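Local coordinates for protein cystalysin (Treponema denticola, PDB 1C7N) that belongs to the class I and II aminotransferase family of fold-type I enzymes and carries pyridoxal-5'-phosphate in its pocket, at residues A[326-331]-A[368-373]. Sequence-based numbering, arbitrary orientation.
Sequences YLQWID and ERINLA
Arg369 lies between two side chains of the facing strand, Trp329 and Leu327. Its CB butts against the edge of the indole, 3.8 Å from Trp329 CZ3; the chain then turns at CG-CD (chi3 79°), and Leu327 CD1 sits over one face of the guanidinium, toward its rim, 3.5 Å from Arg369 NH1. Underneath, strands 327-331 and 367-371 run antiparallel, with paired N-H and C=O bonds at Gln328-Ile370 and Ile330-Glu368. On the other face of this small sheet, Ile370 CG2 is the bump: it presses on Gln328 CB at 3.5 Å and meets Ile330 CD1 at 3.9 Å. Leu372 lays its two methyls against Gln328 OE1, and helix 289-313 packs over both residues. Past the strand ends, Leu372 N still bonds Tyr326 O at 2.8 Å. Here the chain turns, Ala373 N giving its hydrogen to Asn371 OD1 in an Asx turn, and Ala373 CB lies over the centre of the Tyr326 ring, 3.7 Å from the centroid, as a CH-pi contact. The Leu327 side chain lies about 5 Å from the pyridoxal-5'-phosphate. Gln328 NE2 bonds the carbonyls of Pro320 and Gln303, but buried OE1 has no partner in the model, probably at some cost; the guanidinium, held by Asn175 of the cofactor pocket, Asp355 and the Ser37 carbonyl, is probably repaid for its burial.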
loop_
_atom_site.group_PDB
_atom_site.type_symbol
_atom_site.label_atom_id
_atom_site.label_comp_id
_atom_site.label_asym_id
_atom_site.label_seq_id
_atom_site.Cartn_x
_atom_site.Cartn_y
_atom_site.Cartn_z
ATOM N N TYR A 326 14.047 -20.034 1.259
ATOM C CA TYR A 326 13.486 -21.351 0.965
ATOM C C TYR A 326 13.511 -21.570 -0.549
ATOM O O TYR A 326 12.753 -22.373 -1.086
ATOM C CB TYR A 326 12.054 -21.506 1.502
ATOM C CG TYR A 326 11.034 -20.453 1.088
ATOM C CD1 TYR A 326 10.509 -19.571 2.033
ATOM C CD2 TYR A 326 10.554 -20.374 -0.221
ATOM C CE1 TYR A 326 9.531 -18.639 1.694
ATOM C CE2 TYR A 326 9.572 -19.438 -0.579
ATOM C CZ TYR A 326 9.067 -18.572 0.392
ATOM O OH TYR A 326 8.116 -17.633 0.066
ATOM N N LEU A 327 14.419 -20.859 -1.217
ATOM C CA LEU A 327 14.578 -20.926 -2.671
ATOM C C LEU A 327 15.906 -21.608 -3.041
ATOM O O LEU A 327 16.982 -21.050 -2.830
ATOM C CB LEU A 327 14.521 -19.506 -3.238
ATOM C CG LEU A 327 13.276 -18.706 -2.815
ATOM C CD1 LEU A 327 13.444 -17.228 -3.140
ATOM C CD2 LEU A 327 12.058 -19.266 -3.533
ATOM N N GLN A 328 15.820 -22.812 -3.600
ATOM C CA GLN A 328 17.006 -23.591 -3.958
ATOM C C GLN A 328 17.455 -23.373 -5.403
ATOM O O GLN A 328 16.634 -23.268 -6.310
ATOM C CB GLN A 328 16.724 -25.077 -3.680
ATOM C CG GLN A 328 17.915 -26.019 -3.816
ATOM C CD GLN A 328 17.622 -27.382 -3.199
ATOM O OE1 GLN A 328 16.465 -27.774 -3.076
ATOM N NE2 GLN A 328 18.673 -28.112 -2.821
ATOM N N TRP A 329 18.767 -23.315 -5.599
ATOM C CA TRP A 329 19.373 -23.050 -6.906
ATOM C C TRP A 329 19.850 -24.354 -7.539
ATOM O O TRP A 329 20.835 -24.937 -7.092
ATOM C CB TRP A 329 20.552 -22.091 -6.699
ATOM C CG TRP A 329 21.027 -21.294 -7.899
ATOM C CD1 TRP A 329 22.322 -21.151 -8.312
ATOM C CD2 TRP A 329 20.243 -20.425 -8.739
ATOM N NE1 TRP A 329 22.398 -20.244 -9.342
ATOM C CE2 TRP A 329 21.142 -19.784 -9.626
ATOM C CE3 TRP A 329 18.878 -20.123 -8.825
ATOM C CZ2 TRP A 329 20.715 -18.856 -10.587
ATOM C CZ3 TRP A 329 18.456 -19.202 -9.779
ATOM C CH2 TRP A 329 19.374 -18.579 -10.646
ATOM N N ILE A 330 19.151 -24.796 -8.581
ATOM C CA ILE A 330 19.487 -26.041 -9.261
ATOM C C ILE A 330 20.241 -25.807 -10.563
ATOM O O ILE A 330 19.773 -25.094 -11.448
ATOM C CB ILE A 330 18.219 -26.860 -9.568
ATOM C CG1 ILE A 330 17.382 -27.017 -8.294
ATOM C CG2 ILE A 330 18.608 -28.241 -10.086
ATOM C CD1 ILE A 330 16.022 -27.604 -8.529
ATOM N N ASP A 331 21.402 -26.441 -10.675
ATOM C CA ASP A 331 22.261 -26.319 -11.846
ATOM C C ASP A 331 21.941 -27.368 -12.914
ATOM O O ASP A 331 22.322 -28.531 -12.785
ATOM C CB ASP A 331 23.717 -26.441 -11.394
ATOM C CG ASP A 331 24.705 -26.350 -12.537
ATOM O OD1 ASP A 331 24.286 -26.124 -13.692
ATOM O OD2 ASP A 331 25.913 -26.502 -12.267
ATOM N N GLU A 368 17.918 -23.135 -12.347
ATOM C CA GLU A 368 16.492 -23.105 -12.060
ATOM C C GLU A 368 16.312 -22.861 -10.568
ATOM O O GLU A 368 16.991 -23.480 -9.749
ATOM C CB GLU A 368 15.832 -24.440 -12.419
ATOM C CG GLU A 368 15.837 -24.781 -13.898
ATOM C CD GLU A 368 14.914 -23.900 -14.720
ATOM O OE1 GLU A 368 14.857 -24.110 -15.951
ATOM O OE2 GLU A 368 14.247 -23.006 -14.145
ATOM N N ARG A 369 15.403 -21.961 -10.208
ATOM C CA ARG A 369 15.148 -21.676 -8.799
ATOM C C ARG A 369 13.848 -22.366 -8.407
ATOM O O ARG A 369 12.798 -22.089 -8.985
ATOM C CB ARG A 369 15.010 -20.167 -8.566
ATOM C CG ARG A 369 15.042 -19.761 -7.092
ATOM C CD ARG A 369 14.585 -18.322 -6.888
ATOM N NE ARG A 369 13.131 -18.210 -6.919
ATOM C CZ ARG A 369 12.456 -17.091 -6.659
ATOM N NH1 ARG A 369 13.100 -15.968 -6.349
ATOM N NH2 ARG A 369 11.132 -17.100 -6.699
ATOM N N ILE A 370 13.919 -23.260 -7.423
ATOM C CA ILE A 370 12.739 -23.988 -6.973
ATOM C C ILE A 370 12.251 -23.482 -5.617
ATOM O O ILE A 370 13.047 -23.282 -4.697
ATOM C CB ILE A 370 13.033 -25.513 -6.886
ATOM C CG1 ILE A 370 11.724 -26.280 -6.674
ATOM C CG2 ILE A 370 14.026 -25.804 -5.760
ATOM C CD1 ILE A 370 11.902 -27.774 -6.530
ATOM N N ASN A 371 10.944 -23.251 -5.504
ATOM C CA ASN A 371 10.350 -22.776 -4.253
ATOM C C ASN A 371 10.095 -23.995 -3.352
ATOM O O ASN A 371 9.183 -24.785 -3.605
ATOM C CB ASN A 371 9.026 -22.056 -4.546
ATOM C CG ASN A 371 8.367 -21.520 -3.299
ATOM O OD1 ASN A 371 8.542 -22.069 -2.213
ATOM N ND2 ASN A 371 7.592 -20.449 -3.448
ATOM N N LEU A 372 10.907 -24.143 -2.306
ATOM C CA LEU A 372 10.797 -25.273 -1.381
ATOM C C LEU A 372 9.671 -25.165 -0.358
ATOM O O LEU A 372 9.425 -26.114 0.387
ATOM C CB LEU A 372 12.116 -25.468 -0.627
ATOM C CG LEU A 372 13.369 -25.744 -1.469
ATOM C CD1 LEU A 372 14.556 -25.900 -0.537
ATOM C CD2 LEU A 372 13.182 -26.994 -2.316
ATOM N N ALA A 373 8.994 -24.021 -0.313
ATOM C CA ALA A 373 7.915 -23.824 0.655
ATOM C C ALA A 373 6.605 -24.499 0.253
ATOM O O ALA A 373 5.615 -23.833 -0.056
ATOM C CB ALA A 373 7.685 -22.340 0.879
#